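Local coordinates for protein terminal uridylyltransferase 1 (Trypanosoma brucei, PDB 5HZD) that adds uridines to the 3' ends of guide RNAs, ribosomal RNAs and some mRNAs during mitochondrial RNA processing and editing, at residues M115-G120 against C309-A314; K302-H307 against M342-L347; L213-S218 against V231-T236. All coordinates share one frame; numbering follows the deposited sequence.

Followed from the N terminus, the chain first passes through 115-120, in the loop between helix 111-114 and strand 124-129. Interaction 1 closes a large loop from here by bringing up 309-314, at the start of helix 310-324. Nested inside it is interaction 3, a short closure of helix 209-223 on strand 228-233 in a remote four-stranded sheet, about 47 Å from interaction 1 between centres. Interaction 2 joins 302-307 to 342-347 and crosses interaction 1 along the chain; the two touch through A310 and W343. Interaction 1 ties the loop to helix 310-324, and interaction 2 ties helices 292-304 and 336-349, the neighbours of that helix in the chain.

Interaction 1: residues M115-G120 against C309-A314; sequences MGVWDG and CARPGA
One hydrogen bond joins M115 to R311, and it uses a backbone oxygen. R311 NH1 donates to M115 O over 2.9 Å, with a nearly straight N-H...O angle of 168°. The acceptor lies in the guanidinium plane, at its edge, whereas NH1 reaches the oxygen from a position tilted 30° out of the carbonyl plane. The bend of the arginine chain at chi3 (-69°) swings the guanidinium round to this oxygen; R311 CD, placed by the torsions before it, lies 3.1 Å from M115 O. The same guanidinium is gripped from a third stretch of chain: NH1 donates to T376 O and NH2 to P377 O. Three carbonyls thus fix its rotation and would be expected to spread its buried positive charge.

The apolar contacts come from the methionine side chain, which runs past R311 in the opposite sense. M115 SD lies alongside the arginine methylenes, 4.1 Å from R311 CG, and beyond it the terminal methyl M115 CE meets A314 CB at 3.8 Å. R311 and A314, three residues apart on the helix, take up the adjacent SD and CE at the outer end of the methionine. V117 adds a looser touch, CG1 standing 4.2 Å from R311 NH1, obliquely to the guanidinium.

M115 is also close to S111, probably a UTP-binding residue by analogy with relatives, and its side chain is about 6 Å from that of K318, which binds UTP, so the contact borders the nucleotide site. In the fold, it joins the loop leading from helix 111-114 to strand 124-129 of the five-stranded catalytic sheet with the first turn of helix 310-324. P312 packs on helix 59-76, while A310 and A314 lean on helix 336-349.

Interaction 2: residues K302-H307 against M342-L347; sequences KYLLSH and MWIYYL
Two torsions of I344, in the conformer described here, one of two modelled, aim its branches at Y303 and L304: CG2 stands anti to the backbone N, and chi2 of 166° extends CD1 along the other branch. This is helix-to-helix packing within the nucleotidyltransferase module, and all four touching residues are buried. It joins 302-304 of helix 292-304 to the middle of helix 336-349, and both helices carry UTP-binding residues near their starts.

I344 CG2 sits over one face of the Y303 ring as a CH-pi contact, 3.5 Å from the centroid and only 13° off the ring normal, so the methyl is almost directly above the ring centre. The other branch reaches back along the tyrosine, where I344 CD1 lies 3.8 Å from Y303 CB. One isoleucine thus spans the tyrosine from its CB to its ring. The phenol end is held elsewhere: Y303 OH hydrogen-bonds to V356 N, which fixes the far end of the ring while the methyl packs on its face.

L304 joins with a single methyl. Its CD2 packs against I344 CG1 at 3.9 Å, the two side chains crossing at about a right angle. L304 CD2 also meets the edge of the W343 indole, 4.0 Å from W343 CD1. W343 is pinned in turn by its NE1, bonded to A310 O on helix 310-324, and one of its faces carries L347 CD1 from the next turn of its own helix.

Within 302-307, Y303 O takes two donors from S306: its backbone N at 3.1 Å, and its hydroxyl OG at 2.7 Å, tilted 22° from the carbonyl plane.

Interaction 3: residues L213-S218 against V231-T236; sequences LLLEGS and VWWNRT
E216 and W233 make the polar link of this contact. W233 NE1 donates to E216 OE2 over 3.0 Å, with an N-H...O angle of 150°, so the bond is somewhat bent. The indole nitrogen meets the oxygen on its anti side, rather out of the carboxylate plane, and the oxygen in turn lies near the ring edge, a little out of the indole plane. The two flat groups are turned 43° against each other. An extended glutamate chain carries the carboxylate out from the helix to the indole.

Apolar packing flanks the bond. E216 CG, part way along that chain, rests on a methyl of V231, 3.7 Å from V231 CG1, so one glutamate touches two strand residues with different parts of itself. The preceding residue, L215, sends CD2 to the six-membered end of the indole, 3.6 Å from W233 CH2, in an oblique approach. V231 and W233 lie two apart and both point from the strand toward the helix, as alternate residues of a strand do.

The contact packs helix segment 213-218 roughly antiparallel to strand 231-233 (152°), the axes approaching to 10.4 Å. Strand 228-233 is an outermost strand of the four-stranded antiparallel sheet. L215 also reaches F201 and W233 reaches L203, on strand 198-203 of the same sheet. Both segments fall in the PAP-associated sequence range, away from the annotated sites.

Chemically, the single N-H donor gives a carboxylate oxygen a neutral partner, which probably helps it to keep its charge beside the apolar contacts of V231 and L215.

Interaction 1: residues M115-G120 against C309-A314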
loop_
_atom_site.group_PDB
_atom_site.type_symbol
_atom_site.label_atom_id
_atom_site.label_comp_id
_atom_site.label_asym_id
_atom_site.label_seq_id
_atom_site.Cartn_x
_atom_site.Cartn_y
_atom_site.Cartn_z
ATOM N N MET A 115 -5.614 5.660 -3.194
ATOM C CA MET A 115 -5.652 6.314 -4.519
ATOM C C MET A 115 -6.977 6.149 -5.228
ATOM O O MET A 115 -7.170 6.729 -6.293
ATOM C CB MET A 115 -4.570 5.750 -5.448
ATOM C CG MET A 115 -3.179 5.716 -4.856
ATOM S SD MET A 115 -2.478 7.390 -4.884
ATOM C CE MET A 115 -1.053 7.180 -3.821
ATOM N N GLY A 116 -7.884 5.343 -4.677
ATOM C CA GLY A 116 -9.200 5.159 -5.272
ATOM C C GLY A 116 -9.197 4.505 -6.641
ATOM O O GLY A 116 -10.190 4.564 -7.351
ATOM N N VAL A 117 -8.079 3.864 -6.993
ATOM C CA VAL A 117 -7.963 3.131 -8.247
ATOM C C VAL A 117 -7.076 1.905 -8.006
ATOM O O VAL A 117 -6.332 1.856 -7.012
ATOM C CB VAL A 117 -7.297 3.988 -9.378
ATOM C CG1 VAL A 117 -8.143 5.197 -9.720
ATOM C CG2 VAL A 117 -5.875 4.398 -8.990
ATOM N N TRP A 118 -7.142 0.934 -8.924
ATOM C CA TRP A 118 -6.232 -0.218 -8.888
ATOM C C TRP A 118 -5.875 -0.612 -10.326
ATOM O O TRP A 118 -6.753 -0.664 -11.182
ATOM C CB TRP A 118 -6.891 -1.376 -8.134
ATOM C CG TRP A 118 -6.008 -2.615 -8.012
ATOM C CD1 TRP A 118 -4.777 -2.698 -7.447
ATOM C CD2 TRP A 118 -6.346 -3.933 -8.441
ATOM N NE1 TRP A 118 -4.316 -3.989 -7.499
ATOM C CE2 TRP A 118 -5.250 -4.765 -8.123
ATOM C CE3 TRP A 118 -7.453 -4.489 -9.086
ATOM C CZ2 TRP A 118 -5.248 -6.137 -8.388
ATOM C CZ3 TRP A 118 -7.434 -5.849 -9.370
ATOM C CH2 TRP A 118 -6.330 -6.649 -9.034
ATOM N N ASP A 119 -4.593 -0.893 -10.593
ATOM C CA ASP A 119 -4.142 -1.156 -11.962
ATOM C C ASP A 119 -4.189 -2.632 -12.352
ATOM O O ASP A 119 -3.946 -3.011 -13.514
ATOM C CB ASP A 119 -2.739 -0.548 -12.169
ATOM C CG ASP A 119 -1.692 -1.148 -11.248
ATOM O OD1 ASP A 119 -2.022 -2.093 -10.500
ATOM O OD2 ASP A 119 -0.511 -0.699 -11.272
ATOM N N GLY A 120 -4.525 -3.470 -11.385
ATOM C CA GLY A 120 -4.725 -4.879 -11.662
ATOM C C GLY A 120 -3.447 -5.631 -11.363
ATOM O O GLY A 120 -3.398 -6.852 -11.468
ATOM N N CYS A 309 -4.856 17.269 -8.262
ATOM C CA CYS A 309 -3.483 16.898 -8.584
ATOM C C CYS A 309 -2.798 16.126 -7.462
ATOM O O CYS A 309 -1.609 15.723 -7.575
ATOM C CB CYS A 309 -2.665 18.148 -8.923
ATOM S SG CYS A 309 -3.348 18.982 -10.325
ATOM N N ALA A 310 -3.517 15.844 -6.374
ATOM C CA ALA A 310 -2.843 15.219 -5.243
ATOM C C ALA A 310 -2.503 13.745 -5.462
ATOM O O ALA A 310 -1.390 13.297 -5.143
ATOM C CB ALA A 310 -3.662 15.409 -3.933
ATOM N N ARG A 311 -3.419 12.966 -6.042
ATOM C CA ARG A 311 -3.025 11.579 -6.330
ATOM C C ARG A 311 -1.946 11.467 -7.418
ATOM O O ARG A 311 -0.989 10.704 -7.243
ATOM C CB ARG A 311 -4.232 10.712 -6.680
ATOM C CG ARG A 311 -5.169 10.459 -5.495
ATOM C CD ARG A 311 -6.412 9.733 -6.005
ATOM N NE ARG A 311 -7.209 10.608 -6.845
ATOM C CZ ARG A 311 -8.166 10.173 -7.653
ATOM N NH1 ARG A 311 -8.414 8.869 -7.749
ATOM N NH2 ARG A 311 -8.848 11.049 -8.381
ATOM N N PRO A 312 -2.083 12.205 -8.537
ATOM C CA PRO A 312 -1.021 12.093 -9.547
ATOM C C PRO A 312 0.358 12.440 -8.986
ATOM O O PRO A 312 1.356 11.739 -9.248
ATOM C CB PRO A 312 -1.477 13.083 -10.636
ATOM C CG PRO A 312 -2.983 12.972 -10.564
ATOM C CD PRO A 312 -3.233 12.982 -9.051
ATOM N N GLY A 313 0.445 13.475 -8.156
ATOM C CA GLY A 313 1.738 13.793 -7.580
ATOM C C GLY A 313 2.245 12.709 -6.645
ATOM O O GLY A 313 3.437 12.445 -6.615
ATOM N N ALA A 314 1.342 12.111 -5.866
ATOM C CA ALA A 314 1.729 11.072 -4.932
ATOM C C ALA A 314 2.266 9.869 -5.689
ATOM O O ALA A 314 3.249 9.244 -5.256
ATOM C CB ALA A 314 0.532 10.661 -4.095
#

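Interaction 2: residues K302-H307 against M342-L347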
loop_
_atom_site.group_PDB
_atom_site.type_symbol
_atom_site.label_atom_id
_atom_site.label_comp_id
_atom_site.label_asym_id
_atom_site.label_seq_id
_atom_site.Cartn_x
_atom_site.Cartn_y
_atom_site.Cartn_z
ATOM N N LYS A 302 -8.545 10.494 2.310
ATOM C CA LYS A 302 -9.216 11.759 2.559
ATOM C C LYS A 302 -8.357 12.935 2.085
ATOM O O LYS A 302 -8.842 13.828 1.374
ATOM C CB LYS A 302 -9.531 11.858 4.046
ATOM C CG LYS A 302 -10.414 13.015 4.400
ATOM C CD LYS A 302 -10.902 12.880 5.845
ATOM C CE LYS A 302 -11.788 14.048 6.249
ATOM N NZ LYS A 302 -13.063 14.141 5.463
ATOM N N TYR A 303 -7.074 12.917 2.426
ATOM C CA TYR A 303 -6.179 13.949 1.919
ATOM C C TYR A 303 -6.024 13.935 0.394
ATOM O O TYR A 303 -6.115 14.986 -0.260
ATOM C CB TYR A 303 -4.797 13.778 2.560
ATOM C CG TYR A 303 -4.618 14.498 3.872
ATOM C CD1 TYR A 303 -4.635 15.896 3.916
ATOM C CD2 TYR A 303 -4.337 13.805 5.041
ATOM C CE1 TYR A 303 -4.396 16.585 5.114
ATOM C CE2 TYR A 303 -4.104 14.506 6.259
ATOM C CZ TYR A 303 -4.133 15.883 6.258
ATOM O OH TYR A 303 -3.873 16.560 7.443
ATOM N N LEU A 304 -5.781 12.765 -0.176
ATOM C CA LEU A 304 -5.386 12.738 -1.588
ATOM C C LEU A 304 -6.554 12.986 -2.537
ATOM O O LEU A 304 -6.350 13.393 -3.685
ATOM C CB LEU A 304 -4.698 11.411 -1.899
ATOM C CG LEU A 304 -3.372 11.202 -1.156
ATOM C CD1 LEU A 304 -2.781 9.900 -1.597
ATOM C CD2 LEU A 304 -2.371 12.343 -1.453
ATOM N N LEU A 305 -7.776 12.791 -2.070
ATOM C CA LEU A 305 -8.932 13.147 -2.895
ATOM C C LEU A 305 -9.281 14.637 -2.851
ATOM O O LEU A 305 -10.164 15.107 -3.582
ATOM C CB LEU A 305 -10.162 12.324 -2.486
ATOM C CG LEU A 305 -10.165 10.860 -2.892
ATOM C CD1 LEU A 305 -11.447 10.243 -2.337
ATOM C CD2 LEU A 305 -10.085 10.698 -4.428
ATOM N N SER A 306 -8.605 15.395 -1.992
ATOM C CA SER A 306 -9.023 16.767 -1.754
ATOM C C SER A 306 -8.401 17.829 -2.673
ATOM O O SER A 306 -8.706 19.016 -2.535
ATOM C CB SER A 306 -8.859 17.139 -0.261
ATOM O OG SER A 306 -7.499 17.273 0.083
ATOM N N HIS A 307 -7.555 17.403 -3.612
ATOM C CA HIS A 307 -7.100 18.261 -4.710
ATOM C C HIS A 307 -6.948 17.334 -5.922
ATOM O O HIS A 307 -6.439 16.224 -5.773
ATOM C CB HIS A 307 -5.729 18.859 -4.357
ATOM C CG HIS A 307 -5.286 19.924 -5.301
ATOM N ND1 HIS A 307 -4.879 19.648 -6.591
ATOM C CD2 HIS A 307 -5.178 21.269 -5.151
ATOM C CE1 HIS A 307 -4.568 20.776 -7.202
ATOM N NE2 HIS A 307 -4.721 21.775 -6.342
ATOM N N MET A 342 5.278 13.243 3.460
ATOM C CA MET A 342 6.016 14.405 2.992
ATOM C C MET A 342 5.183 15.209 1.993
ATOM O O MET A 342 5.130 16.427 2.071
ATOM C CB MET A 342 7.331 14.010 2.310
ATOM C CG MET A 342 8.363 13.451 3.266
ATOM S SD MET A 342 9.928 13.169 2.418
ATOM C CE MET A 342 10.398 14.825 1.932
ATOM N N TRP A 343 4.560 14.539 1.034
ATOM C CA TRP A 343 3.794 15.237 0.014
ATOM C C TRP A 343 2.592 15.920 0.631
ATOM O O TRP A 343 2.328 17.096 0.370
ATOM C CB TRP A 343 3.379 14.174 -1.017
ATOM C CG TRP A 343 2.365 14.566 -2.063
ATOM C CD1 TRP A 343 1.171 13.940 -2.295
ATOM C CD2 TRP A 343 2.505 15.553 -3.110
ATOM N NE1 TRP A 343 0.540 14.511 -3.392
ATOM C CE2 TRP A 343 1.347 15.488 -3.908
ATOM C CE3 TRP A 343 3.484 16.500 -3.422
ATOM C CZ2 TRP A 343 1.143 16.311 -5.008
ATOM C CZ3 TRP A 343 3.278 17.323 -4.537
ATOM C CH2 TRP A 343 2.105 17.238 -5.295
ATOM N N ILE A 344 1.860 15.212 1.473
ATOM C CA ILE A 344 0.650 15.809 2.057
ATOM C C ILE A 344 0.993 16.977 2.990
ATOM O O ILE A 344 0.296 17.996 2.991
ATOM C CB ILE A 344 -0.119 14.769 2.819
ATOM C CG1 ILE A 344 -0.706 13.794 1.798
ATOM C CG2 ILE A 344 -1.248 15.414 3.600
ATOM C CD1 ILE A 344 -1.219 12.494 2.442
ATOM N N TYR A 345 2.065 16.835 3.775
ATOM C CA TYR A 345 2.461 17.929 4.676
ATOM C C TYR A 345 2.757 19.180 3.867
ATOM O O TYR A 345 2.329 20.281 4.233
ATOM C CB TYR A 345 3.687 17.533 5.507
ATOM C CG TYR A 345 4.238 18.643 6.357
ATOM C CD1 TYR A 345 3.639 18.978 7.563
ATOM C CD2 TYR A 345 5.372 19.351 5.936
ATOM C CE1 TYR A 345 4.166 20.032 8.369
ATOM C CE2 TYR A 345 5.901 20.370 6.722
ATOM C CZ TYR A 345 5.289 20.701 7.918
ATOM O OH TYR A 345 5.791 21.726 8.689
ATOM N N TYR A 346 3.475 19.011 2.764
ATOM C CA TYR A 346 3.713 20.130 1.841
ATOM C C TYR A 346 2.392 20.724 1.327
ATOM O O TYR A 346 2.207 21.956 1.322
ATOM C CB TYR A 346 4.609 19.660 0.697
ATOM C CG TYR A 346 4.516 20.497 -0.557
ATOM C CD1 TYR A 346 5.098 21.760 -0.623
ATOM C CD2 TYR A 346 3.859 20.007 -1.666
ATOM C CE1 TYR A 346 5.046 22.509 -1.793
ATOM C CE2 TYR A 346 3.775 20.744 -2.833
ATOM C CZ TYR A 346 4.351 22.001 -2.880
ATOM O OH TYR A 346 4.291 22.727 -4.059
ATOM N N LEU A 347 1.467 19.879 0.877
ATOM C CA LEU A 347 0.187 20.376 0.393
ATOM C C LEU A 347 -0.550 21.163 1.460
ATOM O O LEU A 347 -1.180 22.183 1.143
ATOM C CB LEU A 347 -0.718 19.219 -0.106
ATOM C CG LEU A 347 -0.171 18.427 -1.304
ATOM C CD1 LEU A 347 -1.140 17.279 -1.653
ATOM C CD2 LEU A 347 0.078 19.357 -2.526
#

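Interaction 3: residues L213-S218 against V231-T236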
loop_
_atom_site.group_PDB
_atom_site.type_symbol
_atom_site.label_atom_id
_atom_site.label_comp_id
_atom_site.label_asym_id
_atom_site.label_seq_id
_atom_site.Cartn_x
_atom_site.Cartn_y
_atom_site.Cartn_z
ATOM N N LEU A 213 -26.886 -36.837 -3.943
ATOM C CA LEU A 213 -27.866 -35.811 -3.575
ATOM C C LEU A 213 -27.398 -34.978 -2.393
ATOM O O LEU A 213 -27.669 -33.771 -2.328
ATOM C CB LEU A 213 -29.243 -36.426 -3.291
ATOM C CG LEU A 213 -29.953 -37.005 -4.517
ATOM C CD1 LEU A 213 -31.208 -37.736 -4.072
ATOM C CD2 LEU A 213 -30.307 -35.909 -5.498
ATOM N N LEU A 214 -26.665 -35.599 -1.478
ATOM C CA LEU A 214 -26.152 -34.876 -0.324
ATOM C C LEU A 214 -25.073 -33.896 -0.746
ATOM O O LEU A 214 -25.046 -32.757 -0.271
ATOM C CB LEU A 214 -25.640 -35.849 0.762
ATOM C CG LEU A 214 -26.758 -36.549 1.542
ATOM C CD1 LEU A 214 -26.232 -37.707 2.424
ATOM C CD2 LEU A 214 -27.499 -35.535 2.387
ATOM N N LEU A 215 -24.165 -34.311 -1.630
ATOM C CA LEU A 215 -23.105 -33.396 -2.057
ATOM C C LEU A 215 -23.703 -32.220 -2.816
ATOM O O LEU A 215 -23.331 -31.059 -2.590
ATOM C CB LEU A 215 -22.061 -34.119 -2.917
ATOM C CG LEU A 215 -20.905 -33.285 -3.477
ATOM C CD1 LEU A 215 -20.196 -32.479 -2.369
ATOM C CD2 LEU A 215 -19.888 -34.113 -4.281
ATOM N N GLU A 216 -24.616 -32.512 -3.738
ATOM C CA GLU A 216 -25.244 -31.429 -4.505
ATOM C C GLU A 216 -25.991 -30.481 -3.573
ATOM O O GLU A 216 -25.967 -29.246 -3.766
ATOM C CB GLU A 216 -26.207 -32.005 -5.541
ATOM C CG GLU A 216 -25.529 -32.802 -6.634
ATOM C CD GLU A 216 -26.521 -33.472 -7.561
ATOM O OE1 GLU A 216 -27.567 -32.842 -7.857
ATOM O OE2 GLU A 216 -26.255 -34.618 -7.981
ATOM N N GLY A 217 -26.641 -31.062 -2.571
ATOM C CA GLY A 217 -27.353 -30.306 -1.554
ATOM C C GLY A 217 -26.438 -29.367 -0.793
ATOM O O GLY A 217 -26.805 -28.221 -0.530
ATOM N N SER A 218 -25.256 -29.856 -0.419
ATOM C CA SER A 218 -24.270 -29.038 0.283
ATOM C C SER A 218 -23.844 -27.849 -0.553
ATOM O O SER A 218 -23.690 -26.722 -0.038
ATOM C CB SER A 218 -23.042 -29.877 0.637
ATOM O OG SER A 218 -23.336 -30.752 1.707
ATOM N N VAL A 231 -24.697 -28.976 -12.468
ATOM C CA VAL A 231 -23.951 -29.951 -11.692
ATOM C C VAL A 231 -23.957 -31.250 -12.483
ATOM O O VAL A 231 -25.012 -31.638 -13.008
ATOM C CB VAL A 231 -24.634 -30.207 -10.351
ATOM C CG1 VAL A 231 -24.057 -31.434 -9.705
ATOM C CG2 VAL A 231 -24.468 -29.001 -9.442
ATOM N N TRP A 232 -22.803 -31.914 -12.593
ATOM C CA TRP A 232 -22.749 -33.199 -13.293
ATOM C C TRP A 232 -21.708 -34.187 -12.743
ATOM O O TRP A 232 -20.698 -33.786 -12.167
ATOM C CB TRP A 232 -22.577 -32.981 -14.797
ATOM C CG TRP A 232 -21.262 -32.381 -15.254
ATOM C CD1 TRP A 232 -20.248 -33.049 -15.879
ATOM C CD2 TRP A 232 -20.849 -30.995 -15.192
ATOM N NE1 TRP A 232 -19.229 -32.182 -16.193
ATOM C CE2 TRP A 232 -19.568 -30.916 -15.785
ATOM C CE3 TRP A 232 -21.435 -29.818 -14.692
ATOM C CZ2 TRP A 232 -18.853 -29.715 -15.877
ATOM C CZ3 TRP A 232 -20.716 -28.618 -14.779
ATOM C CH2 TRP A 232 -19.437 -28.579 -15.369
ATOM N N TRP A 233 -21.967 -35.478 -12.915
ATOM C CA TRP A 233 -21.102 -36.517 -12.362
ATOM C C TRP A 233 -20.417 -37.344 -13.439
ATOM O O TRP A 233 -20.956 -37.527 -14.534
ATOM C CB TRP A 233 -21.917 -37.463 -11.483
ATOM C CG TRP A 233 -22.381 -36.862 -10.210
ATOM C CD1 TRP A 233 -23.468 -36.054 -10.021
ATOM C CD2 TRP A 233 -21.766 -37.018 -8.928
ATOM N NE1 TRP A 233 -23.556 -35.677 -8.698
ATOM C CE2 TRP A 233 -22.528 -36.268 -8.005
ATOM C CE3 TRP A 233 -20.635 -37.704 -8.476
ATOM C CZ2 TRP A 233 -22.206 -36.204 -6.645
ATOM C CZ3 TRP A 233 -20.316 -37.643 -7.126
ATOM C CH2 TRP A 233 -21.092 -36.888 -6.229
ATOM N N ASN A 234 -19.235 -37.869 -13.126
ATOM C CA ASN A 234 -18.589 -38.790 -14.056
ATOM C C ASN A 234 -19.165 -40.206 -13.999
ATOM O O ASN A 234 -20.028 -40.512 -13.165
ATOM C CB ASN A 234 -17.063 -38.767 -13.933
ATOM C CG ASN A 234 -16.563 -39.419 -12.657
ATOM O OD1 ASN A 234 -17.339 -39.730 -11.760
ATOM N ND2 ASN A 234 -15.259 -39.655 -12.591
ATOM N N ARG A 235 -18.683 -41.074 -14.878
ATOM C CA ARG A 235 -19.360 -42.348 -15.124
ATOM C C ARG A 235 -19.223 -43.231 -13.888
ATOM O O ARG A 235 -20.085 -44.055 -13.604
ATOM C CB ARG A 235 -18.783 -43.072 -16.364
ATOM C CG ARG A 235 -18.770 -42.302 -17.736
ATOM C CD ARG A 235 -19.338 -40.864 -17.690
ATOM N NE ARG A 235 -18.433 -39.799 -18.152
ATOM C CZ ARG A 235 -17.184 -39.582 -17.726
ATOM N NH1 ARG A 235 -16.609 -40.364 -16.823
ATOM N NH2 ARG A 235 -16.492 -38.571 -18.229
ATOM N N THR A 236 -18.133 -43.030 -13.147
ATOM C CA THR A 236 -17.824 -43.849 -11.976
ATOM C C THR A 236 -18.338 -43.252 -10.653
ATOM O O THR A 236 -18.104 -43.827 -9.578
ATOM C CB THR A 236 -16.307 -44.094 -11.860
ATOM O OG1 THR A 236 -15.602 -42.897 -12.201
ATOM C CG2 THR A 236 -15.877 -45.200 -12.804
#